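Local coordinates for protein S100-A5 (Homo sapiens, PDB 6WN7) that binds calcium, zinc and copper as a homodimeric EF-hand protein of the S100 family and recognises peptides with low specificity, at the interface of chains A and B. Sequence-based numbering; all coordinates share one arbitrary frame. Chains: chain A/B, Protein S100-A5.

The interface of chains A and B. Residues chain A 18, 40, 44-45, 75; chain B 6, 8-9, 12.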
loop_
_atom_site.group_PDB
_atom_site.type_symbol
_atom_site.label_atom_id
_atom_site.label_comp_id
_atom_site.label_asym_id
_atom_site.label_seq_id
_atom_site.Cartn_x
_atom_site.Cartn_y
_atom_site.Cartn_z
ATOM N N THR A 18 -8.895 6.212 -5.106
ATOM C CA THR A 18 -8.825 7.480 -4.381
ATOM C C THR A 18 -7.846 8.457 -5.030
ATOM O O THR A 18 -8.111 9.660 -5.091
ATOM C CB THR A 18 -8.447 7.191 -2.929
ATOM O OG1 THR A 18 -9.377 6.256 -2.384
ATOM C CG2 THR A 18 -8.486 8.444 -2.112
ATOM N N LEU A 40 -7.439 15.737 -1.331
ATOM C CA LEU A 40 -7.529 14.338 -0.903
ATOM C C LEU A 40 -7.211 14.190 0.583
ATOM O O LEU A 40 -7.879 13.441 1.306
ATOM C CB LEU A 40 -6.555 13.487 -1.726
ATOM C CG LEU A 40 -6.619 11.967 -1.568
ATOM C CD1 LEU A 40 -6.053 11.314 -2.834
ATOM C CD2 LEU A 40 -5.879 11.477 -0.350
ATOM N N GLU A 44 -10.245 12.782 2.602
ATOM C CA GLU A 44 -10.115 11.345 2.763
ATOM C C GLU A 44 -9.325 10.925 3.980
ATOM O O GLU A 44 -9.371 9.751 4.354
ATOM C CB GLU A 44 -9.444 10.735 1.523
ATOM C CG GLU A 44 -10.218 10.959 0.244
ATOM C CD GLU A 44 -11.617 10.415 0.331
ATOM O OE1 GLU A 44 -11.807 9.334 0.919
ATOM O OE2 GLU A 44 -12.525 11.076 -0.184
ATOM N N LEU A 45 -8.602 11.822 4.587
ATOM C CA LEU A 45 -7.783 11.486 5.726
ATOM C C LEU A 45 -8.166 12.374 6.897
ATOM O O LEU A 45 -9.036 13.234 6.808
ATOM C CB LEU A 45 -6.301 11.603 5.380
ATOM C CG LEU A 45 -5.845 10.707 4.219
ATOM C CD1 LEU A 45 -4.398 11.056 3.959
ATOM C CD2 LEU A 45 -6.094 9.226 4.525
ATOM N N TYR A 75 2.591 8.855 -4.665
ATOM C CA TYR A 75 1.475 8.729 -3.725
ATOM C C TYR A 75 1.512 7.424 -2.950
ATOM O O TYR A 75 1.068 7.373 -1.803
ATOM C CB TYR A 75 0.177 8.860 -4.519
ATOM C CG TYR A 75 -1.105 8.313 -3.935
ATOM C CD1 TYR A 75 -1.882 9.068 -3.068
ATOM C CD2 TYR A 75 -1.589 7.083 -4.333
ATOM C CE1 TYR A 75 -3.086 8.586 -2.572
ATOM C CE2 TYR A 75 -2.782 6.595 -3.857
ATOM C CZ TYR A 75 -3.543 7.345 -2.973
ATOM O OH TYR A 75 -4.752 6.826 -2.515
ATOM N N THR B 6 -13.152 6.853 6.705
ATOM C CA THR B 6 -13.271 6.936 5.252
ATOM C C THR B 6 -12.895 5.590 4.648
ATOM O O THR B 6 -12.237 4.783 5.300
ATOM C CB THR B 6 -12.361 7.997 4.633
ATOM O OG1 THR B 6 -10.989 7.630 4.778
ATOM C CG2 THR B 6 -12.577 9.335 5.268
ATOM N N LEU B 8 -10.594 5.187 2.348
ATOM C CA LEU B 8 -9.138 5.174 2.308
ATOM C C LEU B 8 -8.543 4.908 3.689
ATOM O O LEU B 8 -7.524 4.218 3.805
ATOM C CB LEU B 8 -8.618 6.478 1.723
ATOM C CG LEU B 8 -7.091 6.553 1.691
ATOM C CD1 LEU B 8 -6.480 5.432 0.839
ATOM C CD2 LEU B 8 -6.689 7.928 1.208
ATOM N N GLU B 9 -9.160 5.448 4.754
ATOM C CA GLU B 9 -8.632 5.196 6.086
ATOM C C GLU B 9 -8.801 3.742 6.467
ATOM O O GLU B 9 -7.898 3.139 7.045
ATOM C CB GLU B 9 -9.286 6.098 7.124
ATOM C CG GLU B 9 -8.872 7.561 7.029
ATOM C CD GLU B 9 -9.595 8.446 8.024
ATOM O OE1 GLU B 9 -8.913 9.152 8.769
ATOM O OE2 GLU B 9 -10.835 8.452 8.068
ATOM N N LEU B 12 -6.064 1.603 4.619
ATOM C CA LEU B 12 -4.749 1.610 5.242
ATOM C C LEU B 12 -4.741 0.804 6.537
ATOM O O LEU B 12 -3.753 0.123 6.846
ATOM C CB LEU B 12 -4.329 3.051 5.491
ATOM C CG LEU B 12 -4.210 3.911 4.242
ATOM C CD1 LEU B 12 -4.066 5.335 4.643
ATOM C CD2 LEU B 12 -3.023 3.461 3.440
#
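A:Tyr75 meets B:Leu8 with the hydroxyl end of its phenol, OH standing 4.0 Å from methyl CD1, which lies beyond the ring and toward one face. Next to the CE1 edge, displaced toward the other face, is A:Leu40 CD1 of the tyrosine's own chain. One face of the B:Glu9 carboxylate looks at the A helix end, with A:Glu44 O and the A:Leu45 backbone over it; the OE2 edge takes the B:Thr6 N-H through its anti lone pair. Toward one face of the carboxylate of A:Glu44, whose chain bends at chi2, stands B:Thr6 CB, 4.0 Å from OE1 in van der Waals contact.

B:Leu8 illustrates how one leucine can serve as the apolar core of a contact. With CG anti to the backbone N (chi1 178°), it pushes its branches away from its helix into chain A. Methyl CD2 is ringed by A:Leu45 CD2 at 3.6 Å, A:Thr18 CG2 at 3.8 Å, and slightly farther by A:Glu44 CB and A:Leu40 CD2.

Beside this apolar knob, B:Thr6 OG1 donates to the backbone O of A:Glu44 at 2.7 Å, tilted 23° from the carbonyl plane. The same OG1 accepts the N-H of B:Glu9 at 2.8 Å. Together with the reciprocal bond from B:Thr6 N to B:Glu9 OE2 (3.1 Å), this forms a helix-capping box. The crowded chi1 of B:Thr6 (67°) places its hydroxyl for both tasks, coupling the cap to the dimer contact.

In this homodimer, the first turn of B helix 7-23 packs mainly against the end of A helix 34-44 and A:Leu45, the start of the EF-hand linker, with A helix 7-23 alongside and helix 72-88 merely brushing B:Leu8. Two-fold symmetry repeats the contact with chains exchanged.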